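Local coordinates for protein telomerase reverse transcriptase (Candida tropicalis MYA-3404, PDB 6ZD1) that probably lengthens chromosome ends as a reverse transcriptase, adding telomeric DNA repeats by copying a template within the telomerase RNA, at residues 200-212 against 234-246. Residues are numbered along the deposited sequence; the frame is centred on the assembly and turned at random.
Sequences IWNELSSNWITKY and IKLIPKRGGFRVI
W208 and F243 form the centre of a helix-on-hairpin packing, in which helix 198-216 lies across the antiparallel strands 231-237 and 244-249 at the edge of a mixed sheet, probably joining a helix of the RNA-binding region to the start of the reverse transcriptase region. The aromatic core is edge-to-face: the rim of F243 is turned to the indole face of W208, CD1 lying 3.5 Å from W208 CG with the planes at 70°. W201 completes the cluster, its CZ3 reaching F243 CE2, while its own ring stacks on Y181. Seven residues, about two helical turns, separate the tryptophans; with CG anti to the backbone N in both (chi1 173°), the indoles extend from the helix to flank F243.

CH-pi contacts extend this surface. G242 CA sits 3.9 Å from the centroid of the six-membered ring of W208, where the close fit leaves no room for a side chain, and F243 CB covers the five-membered ring. Aliphatic contacts follow: L236 CD1 touches I209 CG1 and S205 CA, both at 3.7 Å, and I209 CD1 meets I234 CG2.

No hydrogen bond crosses the interface; the Y212 hydroxyl bonds instead to D345 and R458. A further CH-pi contact closes the far end: V245 CG2 stands 3.6 Å over the centroid of Y212, 4° off the normal.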
ATOM      1  N   ILE A 200      16.395  -8.700  17.363  1.00 74.61           N
ATOM      2  CA  ILE A 200      16.786  -7.304  17.199  1.00 72.37           C
ATOM      3  C   ILE A 200      15.585  -6.431  16.848  1.00 71.66           C
ATOM      4  O   ILE A 200      15.569  -5.238  17.171  1.00 71.83           O
ATOM      5  CB  ILE A 200      17.908  -7.171  16.153  1.00 78.15           C
ATOM      6  CG1 ILE A 200      18.686  -5.874  16.376  1.00 88.62           C
ATOM      7  CG2 ILE A 200      17.347  -7.200  14.742  1.00 76.03           C
ATOM      8  CD1 ILE A 200      19.315  -5.766  17.751  1.00 97.79           C
ATOM      9  N   TRP A 201      14.556  -6.994  16.210  1.00 67.73           N
ATOM     10  CA  TRP A 201      13.371  -6.194  15.923  1.00 73.82           C
ATOM     11  C   TRP A 201      12.620  -5.844  17.201  1.00 76.26           C
ATOM     12  O   TRP A 201      12.170  -4.704  17.367  1.00 78.65           O
ATOM     13  CB  TRP A 201      12.447  -6.926  14.949  1.00 72.16           C
ATOM     14  CG  TRP A 201      11.136  -6.217  14.757  1.00 65.48           C
ATOM     15  CD1 TRP A 201       9.946  -6.519  15.352  1.00 64.14           C
ATOM     16  CD2 TRP A 201      10.893  -5.071  13.930  1.00 69.61           C
ATOM     17  NE1 TRP A 201       8.972  -5.637  14.940  1.00 62.25           N
ATOM     18  CE2 TRP A 201       9.528  -4.739  14.066  1.00 67.98           C
ATOM     19  CE3 TRP A 201      11.696  -4.295  13.086  1.00 73.72           C
ATOM     20  CZ2 TRP A 201       8.949  -3.665  13.391  1.00 68.91           C
ATOM     21  CZ3 TRP A 201      11.118  -3.230  12.414  1.00 76.32           C
ATOM     22  CH2 TRP A 201       9.757  -2.928  12.569  1.00 75.27           C
ATOM     23  N   ASN A 202      12.491  -6.803  18.123  1.00 74.44           N
ATOM     24  CA  ASN A 202      11.814  -6.520  19.386  1.00 77.57           C
ATOM     25  C   ASN A 202      12.563  -5.460  20.180  1.00 69.64           C
ATOM     26  O   ASN A 202      11.947  -4.606  20.826  1.00 78.56           O
ATOM     27  CB  ASN A 202      11.662  -7.800  20.210  1.00 62.28           C
ATOM     28  CG  ASN A 202      10.700  -8.788  19.579  1.00 74.50           C
ATOM     29  OD1 ASN A 202       9.793  -8.406  18.837  1.00 79.62           O
ATOM     30  ND2 ASN A 202      10.893 -10.067  19.874  1.00 78.74           N
ATOM     31  N   GLU A 203      13.895  -5.490  20.127  1.00 73.16           N
ATOM     32  CA  GLU A 203      14.688  -4.506  20.853  1.00 80.10           C
ATOM     33  C   GLU A 203      14.510  -3.116  20.251  1.00 84.03           C
ATOM     34  O   GLU A 203      14.277  -2.140  20.973  1.00 89.65           O
ATOM     35  CB  GLU A 203      16.160  -4.928  20.847  1.00 71.46           C
ATOM     36  CG  GLU A 203      16.983  -4.440  22.029  1.00 83.64           C
ATOM     37  CD  GLU A 203      17.755  -3.174  21.721  1.00111.73           C
ATOM     38  OE1 GLU A 203      17.558  -2.170  22.437  1.00119.50           O
ATOM     39  OE2 GLU A 203      18.557  -3.186  20.763  1.00114.94           O
ATOM     40  N   LEU A 204      14.597  -3.010  18.923  1.00 85.86           N
ATOM     41  CA  LEU A 204      14.384  -1.722  18.271  1.00 85.77           C
ATOM     42  C   LEU A 204      12.966  -1.215  18.491  1.00 80.51           C
ATOM     43  O   LEU A 204      12.757  -0.027  18.765  1.00 82.72           O
ATOM     44  CB  LEU A 204      14.671  -1.833  16.776  1.00 89.79           C
ATOM     45  CG  LEU A 204      16.100  -2.184  16.372  1.00 92.60           C
ATOM     46  CD1 LEU A 204      16.204  -2.205  14.859  1.00 78.28           C
ATOM     47  CD2 LEU A 204      17.090  -1.203  16.983  1.00 85.02           C
ATOM     48  N   SER A 205      11.977  -2.103  18.373  1.00 76.25           N
ATOM     49  CA  SER A 205      10.582  -1.682  18.455  1.00 75.07           C
ATOM     50  C   SER A 205      10.226  -1.224  19.864  1.00 89.51           C
ATOM     51  O   SER A 205       9.591  -0.178  20.044  1.00 92.44           O
ATOM     52  CB  SER A 205       9.662  -2.818  18.005  1.00 70.66           C
ATOM     53  OG  SER A 205       9.817  -3.956  18.829  1.00 84.19           O
ATOM     54  N   SER A 206      10.624  -1.996  20.880  1.00 86.31           N
ATOM     55  CA  SER A 206      10.296  -1.622  22.251  1.00 85.76           C
ATOM     56  C   SER A 206      10.938  -0.293  22.631  1.00 83.59           C
ATOM     57  O   SER A 206      10.338   0.509  23.354  1.00 87.28           O
ATOM     58  CB  SER A 206      10.733  -2.724  23.220  1.00 90.07           C
ATOM     59  OG  SER A 206       9.997  -3.917  23.006  1.00115.81           O
ATOM     60  N   ASN A 207      12.150  -0.035  22.136  1.00 86.42           N
ATOM     61  CA  ASN A 207      12.831   1.216  22.458  1.00 91.68           C
ATOM     62  C   ASN A 207      12.110   2.415  21.853  1.00 99.96           C
ATOM     63  O   ASN A 207      11.810   3.388  22.555  1.00104.10           O
ATOM     64  CB  ASN A 207      14.280   1.166  21.979  1.00 89.99           C
ATOM     65  CG  ASN A 207      15.120   0.185  22.766  1.00105.46           C
ATOM     66  OD1 ASN A 207      14.811  -0.133  23.915  1.00107.18           O
ATOM     67  ND2 ASN A 207      16.192  -0.300  22.152  1.00100.98           N
ATOM     68  N   TRP A 208      11.834   2.371  20.545  1.00 83.10           N
ATOM     69  CA  TRP A 208      11.190   3.509  19.894  1.00 87.15           C
ATOM     70  C   TRP A 208       9.795   3.750  20.456  1.00 84.20           C
ATOM     71  O   TRP A 208       9.405   4.899  20.696  1.00 90.29           O
ATOM     72  CB  TRP A 208      11.124   3.292  18.382  1.00 91.55           C
ATOM     73  CG  TRP A 208      10.328   4.353  17.663  1.00 92.60           C
ATOM     74  CD1 TRP A 208       8.982   4.348  17.413  1.00 82.27           C
ATOM     75  CD2 TRP A 208      10.832   5.576  17.109  1.00 89.37           C
ATOM     76  NE1 TRP A 208       8.620   5.490  16.739  1.00 82.25           N
ATOM     77  CE2 TRP A 208       9.735   6.260  16.540  1.00 85.14           C
ATOM     78  CE3 TRP A 208      12.100   6.160  17.040  1.00 97.30           C
ATOM     79  CZ2 TRP A 208       9.872   7.495  15.909  1.00100.06           C
ATOM     80  CZ3 TRP A 208      12.234   7.389  16.414  1.00106.57           C
ATOM     81  CH2 TRP A 208      11.126   8.042  15.855  1.00108.09           C
ATOM     82  N   ILE A 209       9.033   2.677  20.678  1.00 82.37           N
ATOM     83  CA  ILE A 209       7.665   2.820  21.168  1.00 79.40           C
ATOM     84  C   ILE A 209       7.655   3.451  22.556  1.00 86.73           C
ATOM     85  O   ILE A 209       6.823   4.316  22.853  1.00 96.61           O
ATOM     86  CB  ILE A 209       6.947   1.457  21.141  1.00 78.52           C
ATOM     87  CG1 ILE A 209       6.692   1.026  19.693  1.00 79.77           C
ATOM     88  CG2 ILE A 209       5.639   1.513  21.914  1.00 68.70           C
ATOM     89  CD1 ILE A 209       5.955  -0.295  19.554  1.00 76.56           C
ATOM     90  N   THR A 210       8.585   3.039  23.423  1.00 91.25           N
ATOM     91  CA  THR A 210       8.659   3.622  24.761  1.00 95.51           C
ATOM     92  C   THR A 210       8.947   5.119  24.702  1.00 97.12           C
ATOM     93  O   THR A 210       8.361   5.903  25.458  1.00102.28           O
ATOM     94  CB  THR A 210       9.723   2.902  25.592  1.00 92.66           C
ATOM     95  OG1 THR A 210       9.349   1.530  25.763  1.00 99.94           O
ATOM     96  CG2 THR A 210       9.867   3.551  26.960  1.00 78.46           C
ATOM     97  N   LYS A 211       9.848   5.534  23.809  1.00 89.43           N
ATOM     98  CA  LYS A 211      10.146   6.957  23.668  1.00 93.30           C
ATOM     99  C   LYS A 211       8.983   7.705  23.026  1.00100.90           C
ATOM    100  O   LYS A 211       8.633   8.811  23.459  1.00100.84           O
ATOM    101  CB  LYS A 211      11.429   7.142  22.859  1.00101.95           C
ATOM    102  CG  LYS A 211      12.643   6.471  23.489  1.00106.53           C
ATOM    103  CD  LYS A 211      13.826   6.429  22.533  1.00106.09           C
ATOM    104  CE  LYS A 211      15.001   5.668  23.139  1.00116.63           C
ATOM    105  NZ  LYS A 211      14.641   4.274  23.534  1.00113.82           N
ATOM    106  N   TYR A 212       8.371   7.120  21.993  1.00 95.51           N
ATOM    107  CA  TYR A 212       7.249   7.769  21.324  1.00 93.31           C
ATOM    108  C   TYR A 212       6.033   7.879  22.238  1.00 97.77           C
ATOM    109  O   TYR A 212       5.262   8.839  22.127  1.00 95.57           O
ATOM    110  CB  TYR A 212       6.898   7.002  20.045  1.00 84.60           C
ATOM    111  CG  TYR A 212       5.669   7.506  19.317  1.00 84.45           C
ATOM    112  CD1 TYR A 212       5.757   8.545  18.396  1.00 83.89           C
ATOM    113  CD2 TYR A 212       4.423   6.931  19.538  1.00 83.42           C
ATOM    114  CE1 TYR A 212       4.635   9.003  17.724  1.00 86.20           C
ATOM    115  CE2 TYR A 212       3.297   7.383  18.874  1.00 82.03           C
ATOM    116  CZ  TYR A 212       3.407   8.416  17.968  1.00 84.35           C
ATOM    117  OH  TYR A 212       2.284   8.859  17.310  1.00 84.57           O
ATOM    118  N   ILE A 234      -0.013  -1.238  17.463  1.00 72.49           N
ATOM    119  CA  ILE A 234       1.010  -0.395  16.858  1.00 66.40           C
ATOM    120  C   ILE A 234       1.855  -1.211  15.889  1.00 75.70           C
ATOM    121  O   ILE A 234       2.391  -2.269  16.244  1.00 75.52           O
ATOM    122  CB  ILE A 234       1.885   0.253  17.939  1.00 66.79           C
ATOM    123  CG1 ILE A 234       1.033   1.128  18.849  1.00 71.27           C
ATOM    124  CG2 ILE A 234       2.992   1.072  17.302  1.00 84.22           C
ATOM    125  CD1 ILE A 234       1.837   1.838  19.899  1.00 88.30           C
ATOM    126  N   LYS A 235       1.985  -0.709  14.664  1.00 71.51           N
ATOM    127  CA  LYS A 235       2.874  -1.256  13.650  1.00 66.56           C
ATOM    128  C   LYS A 235       3.934  -0.214  13.318  1.00 72.06           C
ATOM    129  O   LYS A 235       3.625   0.975  13.191  1.00 75.37           O
ATOM    130  CB  LYS A 235       2.098  -1.653  12.387  1.00 64.72           C
ATOM    131  CG  LYS A 235       2.764  -2.740  11.564  1.00 68.18           C
ATOM    132  CD  LYS A 235       1.850  -3.231  10.451  1.00 74.75           C
ATOM    133  CE  LYS A 235       2.097  -2.479   9.152  1.00 88.74           C
ATOM    134  NZ  LYS A 235       3.430  -2.812   8.566  1.00 89.27           N
ATOM    135  N   LEU A 236       5.184  -0.652  13.200  1.00 71.71           N
ATOM    136  CA  LEU A 236       6.310   0.240  12.957  1.00 77.09           C
ATOM    137  C   LEU A 236       6.885   0.009  11.565  1.00 79.59           C
ATOM    138  O   LEU A 236       6.891  -1.118  11.061  1.00 79.25           O
ATOM    139  CB  LEU A 236       7.400   0.051  14.012  1.00 75.06           C
ATOM    140  CG  LEU A 236       6.992   0.455  15.429  1.00 73.78           C
ATOM    141  CD1 LEU A 236       8.134   0.240  16.407  1.00 73.46           C
ATOM    142  CD2 LEU A 236       6.520   1.900  15.462  1.00 79.80           C
ATOM    143  N   ILE A 237       7.334   1.097  10.939  1.00 83.59           N
ATOM    144  CA  ILE A 237       7.882   1.099   9.581  1.00 83.91           C
ATOM    145  C   ILE A 237       9.189   1.885   9.586  1.00 83.72           C
ATOM    146  O   ILE A 237       9.224   3.005  10.107  1.00 85.18           O
ATOM    147  CB  ILE A 237       6.885   1.696   8.575  1.00 82.72           C
ATOM    148  CG1 ILE A 237       5.608   0.865   8.555  1.00 82.05           C
ATOM    149  CG2 ILE A 237       7.486   1.756   7.180  1.00 80.30           C
ATOM    150  CD1 ILE A 237       4.477   1.532   7.835  1.00 84.47           C
ATOM    151  N   PRO A 238      10.256   1.373   8.972  1.00 84.09           N
ATOM    152  CA  PRO A 238      11.597   1.956   9.165  1.00 85.27           C
ATOM    153  C   PRO A 238      11.845   3.306   8.497  1.00 88.87           C
ATOM    154  O   PRO A 238      12.550   3.403   7.487  1.00115.14           O
ATOM    155  CB  PRO A 238      12.518   0.872   8.590  1.00 82.92           C
ATOM    156  CG  PRO A 238      11.707  -0.397   8.675  1.00 82.71           C
ATOM    157  CD  PRO A 238      10.326   0.049   8.324  1.00 83.03           C
ATOM    158  N   LYS A 239      11.263   4.349   9.101  1.00 91.14           N
ATOM    159  CA  LYS A 239      11.358   5.746   8.598  1.00105.83           C
ATOM    160  C   LYS A 239      12.733   6.341   8.924  1.00103.34           C
ATOM    161  O   LYS A 239      12.816   7.169   9.854  1.00114.01           O
ATOM    162  CB  LYS A 239      10.238   6.604   9.195  1.00105.08           C
ATOM    163  CG  LYS A 239       9.113   6.967   8.235  1.00108.85           C
ATOM    164  CD  LYS A 239       9.203   8.388   7.717  1.00103.98           C
ATOM    165  CE  LYS A 239       8.164   8.702   6.661  1.00110.35           C
ATOM    166  NZ  LYS A 239       7.082   9.561   7.195  1.00120.11           N
ATOM    167  N   ARG A 240      13.762   5.927   8.178  1.00 91.42           N
ATOM    168  CA  ARG A 240      15.146   6.449   8.341  1.00 99.15           C
ATOM    169  C   ARG A 240      15.620   6.341   9.796  1.00 95.07           C
ATOM    170  O   ARG A 240      15.845   5.208  10.266  1.00101.60           O
ATOM    171  CB  ARG A 240      15.229   7.899   7.850  1.00110.26           C
ATOM    172  CG  ARG A 240      14.446   8.170   6.573  1.00115.55           C
ATOM    173  CD  ARG A 240      14.583   9.608   6.110  1.00116.66           C
ATOM    174  NE  ARG A 240      15.096   9.706   4.751  1.00128.99           N
ATOM    175  CZ  ARG A 240      16.165  10.411   4.399  1.00135.04           C
ATOM    176  NH1 ARG A 240      16.842  11.086   5.311  1.00136.68           N
ATOM    177  NH2 ARG A 240      16.553  10.438   3.136  1.00143.78           N
ATOM    178  N   GLY A 241      15.763   7.489  10.469  1.00115.61           N
ATOM    179  CA  GLY A 241      16.278   7.557  11.822  1.00108.84           C
ATOM    180  C   GLY A 241      15.451   6.875  12.901  1.00107.87           C
ATOM    181  O   GLY A 241      15.863   6.859  14.065  1.00109.97           O
ATOM    182  N   GLY A 242      14.308   6.289  12.549  1.00100.69           N
ATOM    183  CA  GLY A 242      13.338   5.838  13.529  1.00 97.45           C
ATOM    184  C   GLY A 242      12.263   4.978  12.899  1.00 98.43           C
ATOM    185  O   GLY A 242      12.555   4.109  12.070  1.00 95.43           O
ATOM    186  N   PHE A 243      11.016   5.169  13.315  1.00 93.71           N
ATOM    187  CA  PHE A 243       9.918   4.447  12.703  1.00 90.39           C
ATOM    188  C   PHE A 243       8.746   5.392  12.487  1.00 88.16           C
ATOM    189  O   PHE A 243       8.572   6.378  13.211  1.00 91.10           O
ATOM    190  CB  PHE A 243       9.487   3.244  13.561  1.00 90.28           C
ATOM    191  CG  PHE A 243      10.597   2.262  13.840  1.00 85.23           C
ATOM    192  CD1 PHE A 243      11.427   2.430  14.939  1.00 84.13           C
ATOM    193  CD2 PHE A 243      10.808   1.172  13.009  1.00 82.73           C
ATOM    194  CE1 PHE A 243      12.449   1.537  15.203  1.00 84.05           C
ATOM    195  CE2 PHE A 243      11.831   0.273  13.268  1.00 93.83           C
ATOM    196  CZ  PHE A 243      12.653   0.458  14.368  1.00 96.86           C
ATOM    197  N   ARG A 244       7.961   5.091  11.458  1.00 86.34           N
ATOM    198  CA  ARG A 244       6.611   5.612  11.366  1.00 84.77           C
ATOM    199  C   ARG A 244       5.731   4.788  12.287  1.00 85.31           C
ATOM    200  O   ARG A 244       5.887   3.568  12.381  1.00 84.45           O
ATOM    201  CB  ARG A 244       6.087   5.532   9.934  1.00 86.55           C
ATOM    202  CG  ARG A 244       6.060   6.849   9.187  1.00 89.80           C
ATOM    203  CD  ARG A 244       4.673   7.176   8.663  1.00 96.15           C
ATOM    204  NE  ARG A 244       4.003   6.019   8.075  1.00 92.05           N
ATOM    205  CZ  ARG A 244       4.223   5.567   6.845  1.00 91.81           C
ATOM    206  NH1 ARG A 244       5.110   6.167   6.062  1.00102.15           N
ATOM    207  NH2 ARG A 244       3.559   4.509   6.397  1.00 91.27           N
ATOM    208  N   VAL A 245       4.816   5.454  12.974  1.00 85.43           N
ATOM    209  CA  VAL A 245       3.914   4.789  13.901  1.00 83.62           C
ATOM    210  C   VAL A 245       2.566   4.667  13.207  1.00 82.57           C
ATOM    211  O   VAL A 245       1.915   5.672  12.902  1.00 86.00           O
ATOM    212  CB  VAL A 245       3.804   5.543  15.231  1.00 83.16           C
ATOM    213  CG1 VAL A 245       2.915   4.774  16.193  1.00 78.70           C
ATOM    214  CG2 VAL A 245       5.187   5.752  15.831  1.00 90.96           C
ATOM    215  N   ILE A 246       2.165   3.433  12.930  1.00 80.47           N
ATOM    216  CA  ILE A 246       0.871   3.127  12.340  1.00 79.08           C
ATOM    217  C   ILE A 246       0.072   2.329  13.358  1.00 79.21           C
ATOM    218  O   ILE A 246       0.624   1.478  14.065  1.00 76.85           O
ATOM    219  CB  ILE A 246       1.017   2.343  11.019  1.00 80.50           C
ATOM    220  CG1 ILE A 246       1.940   3.094  10.057  1.00 81.94           C
ATOM    221  CG2 ILE A 246      -0.344   2.110  10.376  1.00 90.55           C
ATOM    222  CD1 ILE A 246       1.492   4.510   9.773  1.00 82.51           C
TER